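Local coordinates for MAR1 Ribonuclease (Caenorhabditis elegans, PDB 2B34), which probably acts as a hydrolase of the isochorismatase family, possibly on RNA as its ribonuclease name implies, at residues Ile30-Phe33 / Pro34-Ile37; Cys114-Gln117 / Thr118-Leu122; His145-Phe148 / Lys149-Gln153. All coordinates share one frame; numbering follows the deposited sequence.

Interaction 1 of 3, residues Ile30-Phe33 / Pro34-Ile37; sequences IKYF and PEII
Tyr32 and Phe33 meet Glu35, Ile36 and Ile37 at a helix N-terminus: Tyr32 is the N-cap of helix 33-49, and a type II turn from Ile30 to Phe33 leads the chain in from the loop after strand 15-20. The cap carbonyl begins the i to i+4 ladder, since Ile36 N donates to Tyr32 O at 3.0 Å. Ile37 N repeats the bond one residue on, to Phe33 O.

Phe33 holds CG anti to the backbone N (chi1 -170°), which turns its ring to lie against Ile37; there CG1 sits over one face, displaced toward the rim, 4.0 Å from the ring centroid and 24° off the normal, a CH-pi contact. Ile37 CD1 adds a second touch at Phe33 CZ, 3.8 Å away. On the other flank Glu35 bends at chi2 and folds back to the cap residue. Its carboxylate approaches the tyrosine ring at the edge, with OE2 3.5 Å from Tyr32 CD1 and the two planes 76° apart. Ile36 CD1 packs on Tyr32 CB, and both side chains also touch Thr191. Ile109 of strand 103-109 lies against Phe33, tying this helix start to the sheet. The other carboxylate oxygen, Glu35 OE1, rests 3.2 Å from Tyr32 CA.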
# COMPACT_ATOMS: atom_id res chain seq x y z
N ILE A 30 12.17 22.03 4.84
CA ILE A 30 11.45 20.79 5.16
C ILE A 30 9.95 21.03 5.07
O ILE A 30 9.44 21.97 5.68
CB ILE A 30 11.81 20.25 6.60
CG1 ILE A 30 13.31 19.91 6.74
CG2 ILE A 30 10.92 19.07 6.99
CD1 ILE A 30 13.78 18.65 5.98
N LYS A 31 9.25 20.21 4.29
CA LYS A 31 7.79 20.30 4.20
C LYS A 31 7.18 20.08 5.58
O LYS A 31 7.55 19.14 6.28
CB LYS A 31 7.23 19.27 3.21
CG LYS A 31 7.68 19.47 1.76
CD LYS A 31 7.19 20.80 1.19
CE LYS A 31 7.68 21.00 -0.25
NZ LYS A 31 6.86 22.01 -0.96
N TYR A 32 6.28 20.99 5.97
CA TYR A 32 5.60 20.96 7.27
C TYR A 32 6.56 20.97 8.46
O TYR A 32 6.33 20.27 9.45
CB TYR A 32 4.63 19.76 7.37
CG TYR A 32 3.68 19.62 6.21
CD1 TYR A 32 2.48 20.34 6.16
CD2 TYR A 32 3.97 18.75 5.16
CE1 TYR A 32 1.60 20.20 5.09
CE2 TYR A 32 3.10 18.61 4.08
CZ TYR A 32 1.92 19.33 4.06
OH TYR A 32 1.06 19.18 2.99
N PHE A 33 7.62 21.76 8.38
CA PHE A 33 8.59 21.84 9.47
C PHE A 33 7.94 22.27 10.81
O PHE A 33 8.10 21.59 11.82
CB PHE A 33 9.79 22.73 9.11
CG PHE A 33 10.92 22.64 10.10
CD1 PHE A 33 11.82 21.58 10.06
CD2 PHE A 33 11.09 23.63 11.07
CE1 PHE A 33 12.87 21.49 10.98
CE2 PHE A 33 12.14 23.55 11.99
CZ PHE A 33 13.03 22.48 11.94
N PRO A 34 7.18 23.39 10.81
CA PRO A 34 6.53 23.81 12.05
C PRO A 34 5.60 22.76 12.67
O PRO A 34 5.58 22.60 13.90
CB PRO A 34 5.75 25.05 11.63
CG PRO A 34 6.52 25.59 10.46
CD PRO A 34 6.91 24.35 9.72
N GLU A 35 4.84 22.05 11.83
CA GLU A 35 3.91 21.01 12.28
C GLU A 35 4.65 19.85 12.95
O GLU A 35 4.27 19.38 14.03
CB GLU A 35 3.09 20.47 11.10
CG GLU A 35 2.06 21.44 10.53
CD GLU A 35 2.58 22.34 9.42
OE1 GLU A 35 3.79 22.61 9.36
OE2 GLU A 35 1.76 22.79 8.59
N ILE A 36 5.71 19.41 12.29
CA ILE A 36 6.55 18.31 12.72
C ILE A 36 7.27 18.61 14.05
O ILE A 36 7.44 17.71 14.88
CB ILE A 36 7.54 17.93 11.57
CG1 ILE A 36 7.04 16.70 10.81
CG2 ILE A 36 8.96 17.72 12.06
CD1 ILE A 36 5.85 16.96 9.93
N ILE A 37 7.65 19.87 14.24
CA ILE A 37 8.23 20.32 15.51
C ILE A 37 7.19 20.24 16.63
O ILE A 37 7.46 19.66 17.69
CB ILE A 37 8.79 21.77 15.41
CG1 ILE A 37 10.01 21.83 14.47
CG2 ILE A 37 9.10 22.36 16.82
CD1 ILE A 37 11.13 20.81 14.74

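Interaction 2 of 3, residues Cys114-Gln117 / Thr118-Leu122; sequences CVLQ and TTYDL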
# COMPACT_ATOMS: atom_id res chain seq x y z
N CYS A 114 18.26 10.18 6.99
CA CYS A 114 18.51 9.80 8.40
C CYS A 114 17.48 8.81 8.93
O CYS A 114 17.85 7.79 9.49
CB CYS A 114 18.54 11.02 9.36
SG CYS A 114 18.64 10.60 11.19
N VAL A 115 16.21 9.14 8.74
CA VAL A 115 15.12 8.36 9.33
C VAL A 115 15.07 6.97 8.70
O VAL A 115 14.93 5.98 9.40
CB VAL A 115 13.75 9.08 9.22
CG1 VAL A 115 12.64 8.26 9.86
CG2 VAL A 115 13.82 10.47 9.86
N LEU A 116 15.20 6.92 7.37
CA LEU A 116 15.22 5.65 6.64
C LEU A 116 16.44 4.81 6.99
O LEU A 116 16.31 3.62 7.29
CB LEU A 116 15.14 5.88 5.12
CG LEU A 116 15.11 4.64 4.22
CD1 LEU A 116 13.94 3.72 4.58
CD2 LEU A 116 15.06 5.02 2.74
N GLN A 117 17.63 5.42 6.94
CA GLN A 117 18.87 4.71 7.27
C GLN A 117 18.89 4.24 8.72
O GLN A 117 19.33 3.12 9.01
CB GLN A 117 20.11 5.56 6.96
CG GLN A 117 20.33 5.89 5.48
CD GLN A 117 20.36 4.66 4.58
OE1 GLN A 117 20.89 3.61 4.95
NE2 GLN A 117 19.78 4.79 3.40
N THR A 118 18.42 5.09 9.63
CA THR A 118 18.27 4.71 11.04
C THR A 118 17.33 3.52 11.16
O THR A 118 17.66 2.53 11.81
CB THR A 118 17.78 5.88 11.92
OG1 THR A 118 18.72 6.96 11.85
CG2 THR A 118 17.62 5.46 13.38
N THR A 119 16.17 3.63 10.51
CA THR A 119 15.15 2.57 10.48
C THR A 119 15.73 1.22 10.05
O THR A 119 15.52 0.21 10.73
CB THR A 119 13.95 2.98 9.56
OG1 THR A 119 13.24 4.07 10.17
CG2 THR A 119 12.99 1.82 9.33
N TYR A 120 16.46 1.21 8.93
CA TYR A 120 17.10 -0.01 8.43
C TYR A 120 18.11 -0.60 9.43
O TYR A 120 18.11 -1.80 9.68
CB TYR A 120 17.83 0.25 7.11
CG TYR A 120 16.96 0.39 5.87
CD1 TYR A 120 15.60 0.06 5.89
CD2 TYR A 120 17.53 0.83 4.67
CE1 TYR A 120 14.82 0.19 4.73
CE2 TYR A 120 16.76 0.96 3.52
CZ TYR A 120 15.41 0.64 3.55
OH TYR A 120 14.67 0.76 2.40
N ASP A 121 18.96 0.27 9.97
CA ASP A 121 19.95 -0.13 10.97
C ASP A 121 19.30 -0.71 12.23
O ASP A 121 19.76 -1.71 12.77
CB ASP A 121 20.85 1.05 11.35
CG ASP A 121 21.98 1.28 10.37
OD1 ASP A 121 22.08 0.55 9.36
OD2 ASP A 121 22.80 2.18 10.62
N LEU A 122 18.22 -0.07 12.68
CA LEU A 122 17.46 -0.54 13.84
C LEU A 122 16.83 -1.90 13.59
O LEU A 122 16.91 -2.80 14.43
CB LEU A 122 16.38 0.47 14.23
CG LEU A 122 16.82 1.78 14.89
CD1 LEU A 122 15.64 2.73 14.99
CD2 LEU A 122 17.43 1.53 16.26
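Gln117, Thr118 and Tyr120 lie along one continuous alpha-helix, 114-124, the crossover of a beta-alpha-beta unit between strands 103-109 and 128-137. Tyr120 packs back one turn onto Leu116: CD1 of the leucine stands over one ring face, offset toward the rim, 3.9 Å from the centroid and 27° off the normal, a CH-pi contact. Leu116 reaches it because its CG is anti to the backbone N (chi1 -178°), with CD1 3.6 Å from Tyr120 CZ. Replacing Tyr120 by an alanine would probably leave Leu116 CD1 without its aromatic cover and open a gap where the ring meets Gln150 of helix 141-154.

Gln117 takes its place in the backbone ladder, its O accepting from Asp121 N at 3.0 Å. The amide end turns outward instead, where OE1 is hydrogen-bonded to Arg9 of the third subunit; that arginine of the third subunit also forms a salt bridge with Asp121, so this helix surface is part of a subunit interface.

Thr118 sets its hydroxyl beside its own backbone N (chi1 -60°), and both groups donate to one acceptor. Thr118 N reaches Cys114 O at 2.8 Å, while OG1 bonds to that oxygen from the opposite face of the carbonyl plane and also accepts from Met89 N. Cys114 itself is disulfide-linked to Cys20. Thr119 repeats the double grip one residue on, its OG1 lying 2.7 Å from Val115 O.

Interaction 3 of 3, residues His145-Phe148 / Lys149-Gln153; sequences HFAF and KQMEQ
Phe146 meets Lys149 and Gln150, and Phe148 meets Met151, within helix 141-154, which crosses over between strands 128-137 and 157-159 as the helix of a beta-alpha-beta unit.

The hydrogen bonds follow the alpha-helical i to i+4 pattern. Gln150 N to Phe146 O and Met151 N to Ala147 O both measure 2.9 Å, whereas Lys149 N to His145 O is weak at 3.4 Å. Phe146 O has a second donor, Gln150 NE2, at 3.1 Å. This amide nitrogen stands 67° out of the carbonyl plane, on the opposite face from Gln150 N, while the acceptor lies close to the plane of the glutamine amide. Thus one oxygen takes two bonds from one residue, and Gln150 OE1 remains to bond Thr159 of the third subunit.

Apolar contact is made by Lys149, which runs side by side with Phe146, its CD 3.6 Å from Phe146 CD1, before bends at chi3 (95°) and chi4 lead the ammonium away to Glu152 of the third subunit, its salt-bridge partner. The Phe146 ring thus packs against the aliphatic shaft of the lysine, while a charge partner in another chain takes its tip. Met151 CE reaches Ala147 CB at 3.7 Å.

Met151 SD lies beside the Phe148 ring at its edge, 5.4 Å from the centroid, a Met-aromatic contact in which SD comes 4.0 Å from Phe148 CD1.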
# COMPACT_ATOMS: atom_id res chain seq x y z
N HIS A 145 6.96 10.60 0.90
CA HIS A 145 5.94 9.60 0.56
C HIS A 145 6.54 8.21 0.42
O HIS A 145 6.07 7.25 1.04
CB HIS A 145 5.23 10.00 -0.75
CG HIS A 145 4.02 9.17 -1.07
ND1 HIS A 145 4.07 8.08 -1.92
CD2 HIS A 145 2.74 9.27 -0.66
CE1 HIS A 145 2.87 7.55 -2.01
NE2 HIS A 145 2.04 8.25 -1.26
N PHE A 146 7.60 8.11 -0.37
CA PHE A 146 8.22 6.82 -0.62
C PHE A 146 9.16 6.38 0.49
O PHE A 146 9.45 5.20 0.60
CB PHE A 146 8.89 6.79 -2.00
CG PHE A 146 7.90 6.69 -3.12
CD1 PHE A 146 7.44 5.44 -3.54
CD2 PHE A 146 7.40 7.84 -3.73
CE1 PHE A 146 6.49 5.33 -4.56
CE2 PHE A 146 6.46 7.74 -4.76
CZ PHE A 146 6.01 6.49 -5.18
N ALA A 147 9.61 7.33 1.32
CA ALA A 147 10.35 6.99 2.53
C ALA A 147 9.50 6.06 3.38
O ALA A 147 9.98 5.01 3.81
CB ALA A 147 10.71 8.23 3.32
N PHE A 148 8.24 6.44 3.59
CA PHE A 148 7.31 5.65 4.39
C PHE A 148 7.07 4.27 3.77
O PHE A 148 7.01 3.27 4.48
CB PHE A 148 5.97 6.39 4.56
CG PHE A 148 6.07 7.69 5.35
CD1 PHE A 148 6.94 7.81 6.44
CD2 PHE A 148 5.25 8.77 5.02
CE1 PHE A 148 7.01 9.00 7.17
CE2 PHE A 148 5.32 9.97 5.75
CZ PHE A 148 6.20 10.08 6.83
N LYS A 149 6.96 4.24 2.45
CA LYS A 149 6.80 2.99 1.70
C LYS A 149 7.99 2.04 1.90
O LYS A 149 7.79 0.86 2.17
CB LYS A 149 6.61 3.27 0.20
CG LYS A 149 5.38 4.12 -0.13
CD LYS A 149 4.90 3.89 -1.56
CE LYS A 149 3.77 2.84 -1.63
NZ LYS A 149 4.16 1.48 -1.12
N GLN A 150 9.20 2.57 1.78
CA GLN A 150 10.42 1.78 1.98
C GLN A 150 10.54 1.30 3.42
O GLN A 150 10.96 0.17 3.67
CB GLN A 150 11.67 2.59 1.61
CG GLN A 150 11.73 3.01 0.16
CD GLN A 150 12.81 4.05 -0.11
OE1 GLN A 150 13.99 3.71 -0.22
NE2 GLN A 150 12.41 5.31 -0.23
N MET A 151 10.16 2.16 4.36
CA MET A 151 10.18 1.81 5.78
C MET A 151 9.25 0.63 6.07
O MET A 151 9.65 -0.32 6.73
CB MET A 151 9.80 3.02 6.64
CG MET A 151 10.85 4.11 6.69
SD MET A 151 10.18 5.62 7.41
CE MET A 151 11.27 6.84 6.72
N GLU A 152 8.02 0.69 5.55
CA GLU A 152 7.06 -0.38 5.79
C GLU A 152 7.38 -1.67 5.03
O GLU A 152 7.07 -2.76 5.51
CB GLU A 152 5.62 0.08 5.55
CG GLU A 152 5.09 -0.12 4.14
CD GLU A 152 3.66 0.36 3.98
OE1 GLU A 152 2.85 0.14 4.91
OE2 GLU A 152 3.36 0.97 2.94
N GLN A 153 8.00 -1.55 3.85
CA GLN A 153 8.50 -2.71 3.11
C GLN A 153 9.52 -3.49 3.95
O GLN A 153 9.53 -4.72 3.94
CB GLN A 153 9.15 -2.29 1.78
CG GLN A 153 8.16 -1.92 0.66
CD GLN A 153 8.86 -1.57 -0.66
OE1 GLN A 153 9.31 -0.44 -0.86
NE2 GLN A 153 8.95 -2.54 -1.55

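How the interactions relate
Along the chain the three contacts come in series within the isochorismatase domain, a fold built on a parallel sheet. Interaction 1 starts helix 33-49, whereas interactions 2 and 3 lie within helices 114-124 and 141-154 of two successive beta-alpha-beta units that share strand 128-137. Interaction 1 does not touch the other two, although Tyr32 leans on Arg144 of helix 141-154: its centre is 20 Å from that of interaction 2 and 19 Å from that of interaction 3, with nearest atoms about 9 and 8 Å away. The other two centres are 11 Å apart and their helices touch, as Val115 CG1 meets Met151 CE at 3.7 Å. Both also meet the third subunit, so this helix pair contributes to the tetramer interface.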